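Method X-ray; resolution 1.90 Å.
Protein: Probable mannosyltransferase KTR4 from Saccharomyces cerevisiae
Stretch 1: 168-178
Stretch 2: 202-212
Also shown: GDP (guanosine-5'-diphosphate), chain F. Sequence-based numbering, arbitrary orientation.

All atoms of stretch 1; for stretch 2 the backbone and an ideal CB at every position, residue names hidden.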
# COMPACT_ATOMS: atom_id res chain seq x y z
N THR B 168 -1.58 13.07 -18.98
CA THR B 168 -2.87 12.49 -19.14
C THR B 168 -2.80 10.98 -19.42
O THR B 168 -1.94 10.54 -20.06
CB THR B 168 -3.60 13.15 -20.35
OG1 THR B 168 -3.50 14.56 -20.17
CG2 THR B 168 -5.07 12.78 -20.35
N ILE B 169 -3.75 10.22 -18.97
CA ILE B 169 -3.70 8.77 -19.18
C ILE B 169 -4.56 8.51 -20.41
O ILE B 169 -5.70 8.93 -20.45
CB ILE B 169 -4.33 8.02 -18.02
CG1 ILE B 169 -3.57 8.35 -16.71
CG2 ILE B 169 -4.34 6.49 -18.30
CD1 ILE B 169 -4.40 8.08 -15.48
N GLY B 170 -4.00 7.82 -21.37
CA GLY B 170 -4.75 7.45 -22.61
C GLY B 170 -5.98 6.66 -22.30
O GLY B 170 -5.97 5.84 -21.39
N PRO B 171 -7.08 6.87 -23.06
CA PRO B 171 -8.35 6.30 -22.66
C PRO B 171 -8.34 4.80 -22.67
O PRO B 171 -9.00 4.16 -21.86
CB PRO B 171 -9.33 6.83 -23.73
CG PRO B 171 -8.67 8.08 -24.25
CD PRO B 171 -7.21 7.82 -24.20
N ASP B 172 -7.58 4.22 -23.55
CA ASP B 172 -7.44 2.79 -23.57
C ASP B 172 -6.71 2.23 -22.35
O ASP B 172 -6.80 1.06 -22.11
CB ASP B 172 -6.69 2.40 -24.84
CG ASP B 172 -7.58 2.56 -26.13
OD1 ASP B 172 -8.80 2.69 -26.01
OD2 ASP B 172 -7.02 2.53 -27.23
N ASN B 173 -5.95 3.06 -21.64
CA ASN B 173 -5.21 2.66 -20.45
C ASN B 173 -5.95 2.97 -19.16
O ASN B 173 -5.38 2.82 -18.08
CB ASN B 173 -3.87 3.33 -20.43
CG ASN B 173 -2.99 2.90 -21.58
OD1 ASN B 173 -2.18 3.68 -22.08
ND2 ASN B 173 -3.10 1.69 -21.96
N TRP B 174 -7.20 3.41 -19.29
CA TRP B 174 -8.04 3.82 -18.15
C TRP B 174 -9.42 3.16 -18.18
O TRP B 174 -9.85 2.56 -17.22
CB TRP B 174 -8.17 5.35 -18.12
CG TRP B 174 -9.03 5.84 -17.02
CD1 TRP B 174 -10.34 6.12 -17.09
CD2 TRP B 174 -8.65 6.00 -15.65
NE1 TRP B 174 -10.81 6.46 -15.88
CE2 TRP B 174 -9.77 6.43 -14.98
CE3 TRP B 174 -7.43 5.86 -14.95
CZ2 TRP B 174 -9.77 6.72 -13.61
CZ3 TRP B 174 -7.41 6.12 -13.60
CH2 TRP B 174 -8.58 6.57 -12.94
N ASN B 175 -10.13 3.28 -19.31
CA ASN B 175 -11.53 2.88 -19.37
C ASN B 175 -11.78 1.38 -19.27
O ASN B 175 -10.94 0.58 -19.56
CB ASN B 175 -12.16 3.33 -20.71
CG ASN B 175 -12.19 4.84 -20.87
OD1 ASN B 175 -12.38 5.56 -19.95
ND2 ASN B 175 -12.05 5.29 -22.07
N MET B 176 -12.98 1.05 -18.83
CA MET B 176 -13.43 -0.34 -18.83
C MET B 176 -13.12 -0.93 -20.21
O MET B 176 -13.54 -0.37 -21.22
CB MET B 176 -14.92 -0.38 -18.55
CG MET B 176 -15.45 -1.81 -18.45
SD MET B 176 -17.23 -1.85 -18.35
CE MET B 176 -17.59 -1.19 -16.75
N PRO B 177 -12.40 -2.06 -20.27
CA PRO B 177 -12.04 -2.69 -21.54
C PRO B 177 -13.25 -3.44 -22.18
O PRO B 177 -14.29 -3.66 -21.50
CB PRO B 177 -10.99 -3.71 -21.14
CG PRO B 177 -11.38 -4.11 -19.75
CD PRO B 177 -12.01 -2.90 -19.11
N ASP B 178 -13.11 -3.81 -23.45
CA ASP B 178 -14.20 -4.53 -24.18
C ASP B 178 -14.45 -5.94 -23.64
O ASP B 178 -15.56 -6.47 -23.75
CB ASP B 178 -13.86 -4.68 -25.67
CG ASP B 178 -13.81 -3.34 -26.39
OD1 ASP B 178 -14.62 -2.44 -26.03
OD2 ASP B 178 -12.96 -3.23 -27.31
N UNK B 202 -19.65 3.15 -8.75
CA UNK B 202 -18.86 4.27 -9.33
C UNK B 202 -17.84 3.75 -10.29
O UNK B 202 -16.79 3.22 -9.87
CB UNK B 202 -18.16 5.09 -8.24
N UNK B 203 -18.10 3.89 -11.60
CA UNK B 203 -17.28 3.25 -12.57
C UNK B 203 -15.83 3.77 -12.53
O UNK B 203 -14.89 3.01 -12.76
CB UNK B 203 -17.89 3.45 -13.96
N UNK B 204 -15.66 5.07 -12.30
CA UNK B 204 -14.31 5.68 -12.25
C UNK B 204 -13.43 4.98 -11.15
O UNK B 204 -12.22 4.94 -11.27
CB UNK B 204 -14.43 7.18 -11.97
N UNK B 205 -14.08 4.50 -10.10
CA UNK B 205 -13.38 3.93 -8.94
C UNK B 205 -12.82 2.58 -9.31
O UNK B 205 -11.67 2.25 -9.00
CB UNK B 205 -14.31 3.81 -7.73
N UNK B 206 -13.65 1.80 -10.01
CA UNK B 206 -13.17 0.58 -10.62
C UNK B 206 -11.98 0.83 -11.53
O UNK B 206 -10.96 0.14 -11.49
CB UNK B 206 -14.30 -0.09 -11.41
N UNK B 207 -12.07 1.83 -12.39
CA UNK B 207 -11.00 2.15 -13.31
C UNK B 207 -9.76 2.54 -12.53
O UNK B 207 -8.69 2.20 -12.96
CB UNK B 207 -11.42 3.27 -14.26
N UNK B 208 -9.92 3.32 -11.48
CA UNK B 208 -8.77 3.74 -10.67
C UNK B 208 -8.05 2.54 -10.03
O UNK B 208 -6.83 2.43 -10.09
CB UNK B 208 -9.23 4.71 -9.58
N UNK B 209 -8.82 1.65 -9.47
CA UNK B 209 -8.24 0.47 -8.81
C UNK B 209 -7.43 -0.38 -9.76
O UNK B 209 -6.31 -0.86 -9.50
CB UNK B 209 -9.34 -0.38 -8.18
N UNK B 210 -8.01 -0.57 -10.94
CA UNK B 210 -7.30 -1.29 -11.96
C UNK B 210 -6.03 -0.55 -12.45
O UNK B 210 -4.94 -1.18 -12.62
CB UNK B 210 -8.25 -1.55 -13.13
N UNK B 211 -6.15 0.77 -12.69
CA UNK B 211 -5.01 1.56 -13.15
C UNK B 211 -3.87 1.51 -12.08
O UNK B 211 -2.71 1.33 -12.43
CB UNK B 211 -5.44 3.00 -13.42
N UNK B 212 -4.25 1.71 -10.82
CA UNK B 212 -3.18 1.69 -9.73
C UNK B 212 -2.61 0.28 -9.51
O UNK B 212 -1.47 0.12 -9.03
CB UNK B 212 -3.75 2.20 -8.41
PB GDP F . -9.99 6.02 -1.41
O1B GDP F . -11.24 6.47 -0.75
O2B GDP F . -9.87 4.66 -1.80
O3B GDP F . -8.79 6.62 -0.80
O3A GDP F . -10.22 6.65 -2.89
PA GDP F . -9.82 8.04 -3.53
O1A GDP F . -10.94 8.76 -4.13
O2A GDP F . -8.93 8.89 -2.72
O5' GDP F . -8.98 7.53 -4.77
C5' GDP F . -7.63 7.06 -4.81
C4' GDP F . -6.70 7.97 -5.58
O4' GDP F . -7.13 7.96 -6.95
C3' GDP F . -6.68 9.42 -5.12
O3' GDP F . -5.38 9.98 -5.39
C2' GDP F . -7.77 10.06 -6.00
O2' GDP F . -7.54 11.44 -6.22
C1' GDP F . -7.57 9.30 -7.26
N9 GDP F . -8.81 9.12 -8.06
C8 GDP F . -9.94 8.44 -7.74
N7 GDP F . -10.82 8.48 -8.82
C5 GDP F . -10.19 9.16 -9.82
C6 GDP F . -10.55 9.54 -11.20
O6 GDP F . -11.70 9.13 -11.57
N1 GDP F . -9.67 10.25 -11.91
C2 GDP F . -8.46 10.67 -11.38
N2 GDP F . -7.63 11.39 -12.14
N3 GDP F . -8.08 10.36 -10.11
C4 GDP F . -8.87 9.58 -9.34

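From 203 onward stretch 2 is helix, lying across a loop whose centrepiece is the indole of Trp174.

Position 202 sits right before the first helical turn with no part of stretch 1 near its CB. An N-cap often favours Ser, Thr, Asp or Asn, but little here demands one. It is Val202, whose carbonyl accepts from the next turn.

At 203 the CB points sideways, 5.4 Å from Met176 CE. A long side chain could reach the loop, and an acceptor would suit Met176 N, which has no partner within stretch 1. Glu203 OE2 lies 3.6 Å from Met176 CE and reaches Met176 N through a water.

Position 204 lies 5.0 Å, CB to Trp174 CZ2, and the guanine O6 of GDP is close by, so a small residue fits. Ser204 does, its CB 3.4 Å from GDP O6.

Position 205 points away from the loop, on the diphosphate side; a long donor would suit. Tyr205 OH donates to GDP O2B at 2.7 Å. Position 206 is out of reach, so many residues would do: His206.

Position 207 is the tightest. Its CB aims at the loop, 3.4 Å from Trp174 O. A short side chain is called for, and a polar one could serve the loop's amides and the indole NH: Ser, Asn or Asp. Asn207 lays its CB over one face of the indole, 3.8 Å from the centroid of the five-membered ring. Its ND2 and Trp174 NE1, two donors 3.4 Å apart, cannot pair directly; one water accepts from both. A second water accepts from ND2 and Met176 N.

At 208 the CB is 3.9 Å from Trp174 CH2, which favours an apolar side chain such as Leu, Ile or Met. Met208 packs its CB there, while its end leads away and CG comes 3.4 Å from GDP O4'. Position 209 points away, and stretch 1 sets no preference: Cys209.

The CB of 210 has no loop atom close by, yet the carbonyls of Trp174 and Asn175 lie beyond, inviting a long donor, Lys or Arg. Arg210, extended, gives a weak hydrogen bond from NH1 to Asn175 O (3.2 Å), and Pro177 CG covers one guanidinium face.

Position 211 faces Trp174 CZ3 at 3.7 Å from its CB, with Ile169 beyond; Leu, Met or Phe would suit. Phe211 takes Ile169 CD1 over its ring face, 3.8 Å from the centroid, and meets the indole obliquely.

Position 212 points sideways, beyond contact, leaving the choice open: Tyr212, with GDP C4' at its ring edge.

Stretch 2 202-212: VESYHNMCRFY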
# COMPACT_ATOMS: atom_id res chain seq x y z
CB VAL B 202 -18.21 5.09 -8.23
CG1 VAL B 202 -17.50 6.31 -8.82
CG2 VAL B 202 -19.27 5.55 -7.22
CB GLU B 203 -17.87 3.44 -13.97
CG GLU B 203 -17.10 2.70 -15.06
CD GLU B 203 -17.79 2.74 -16.42
OE1 GLU B 203 -18.96 3.16 -16.47
OE2 GLU B 203 -17.15 2.36 -17.42
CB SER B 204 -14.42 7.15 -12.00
OG SER B 204 -15.05 7.38 -10.76
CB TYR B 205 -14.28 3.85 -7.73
CG TYR B 205 -13.47 3.52 -6.48
CD1 TYR B 205 -12.85 4.55 -5.78
CD2 TYR B 205 -13.32 2.22 -6.02
CE1 TYR B 205 -12.10 4.27 -4.62
CE2 TYR B 205 -12.54 1.92 -4.88
CZ TYR B 205 -11.94 2.95 -4.19
OH TYR B 205 -11.20 2.74 -3.07
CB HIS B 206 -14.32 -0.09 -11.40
CG HIS B 206 -15.43 -0.61 -10.55
ND1 HIS B 206 -15.57 -1.96 -10.28
CD2 HIS B 206 -16.48 0.01 -9.93
CE1 HIS B 206 -16.68 -2.15 -9.57
NE2 HIS B 206 -17.25 -0.98 -9.33
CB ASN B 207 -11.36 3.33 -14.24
CG ASN B 207 -12.48 2.95 -15.23
OD1 ASN B 207 -12.78 1.77 -15.48
ND2 ASN B 207 -13.06 3.96 -15.81
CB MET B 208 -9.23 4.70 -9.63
CG MET B 208 -8.10 5.20 -8.70
SD MET B 208 -7.77 4.09 -7.29
CE MET B 208 -9.27 4.06 -6.31
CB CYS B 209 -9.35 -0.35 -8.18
SG CYS B 209 -10.14 0.33 -6.74
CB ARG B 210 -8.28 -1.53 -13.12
CG ARG B 210 -7.62 -2.09 -14.38
CD ARG B 210 -8.79 -2.56 -15.29
NE ARG B 210 -8.35 -2.89 -16.62
CZ ARG B 210 -8.45 -2.10 -17.69
NH1 ARG B 210 -8.96 -0.89 -17.58
NH2 ARG B 210 -8.10 -2.55 -18.89
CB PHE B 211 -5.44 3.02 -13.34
CG PHE B 211 -4.32 3.95 -13.67
CD1 PHE B 211 -3.85 4.07 -14.97
CD2 PHE B 211 -3.76 4.76 -12.71
CE1 PHE B 211 -2.77 4.88 -15.29
CE2 PHE B 211 -2.67 5.61 -13.02
CZ PHE B 211 -2.17 5.66 -14.32
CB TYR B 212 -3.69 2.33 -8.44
CG TYR B 212 -3.08 3.70 -8.16
CD1 TYR B 212 -1.71 3.92 -8.35
CD2 TYR B 212 -3.87 4.80 -7.71
CE1 TYR B 212 -1.15 5.16 -8.09
CE2 TYR B 212 -3.28 6.01 -7.41
CZ TYR B 212 -1.93 6.20 -7.60
OH TYR B 212 -1.32 7.44 -7.30
O HOH W 1 -8.42 1.23 -15.49
O HOH W 2 -13.54 7.16 -15.30
O HOH W 3 -14.73 3.03 -18.14
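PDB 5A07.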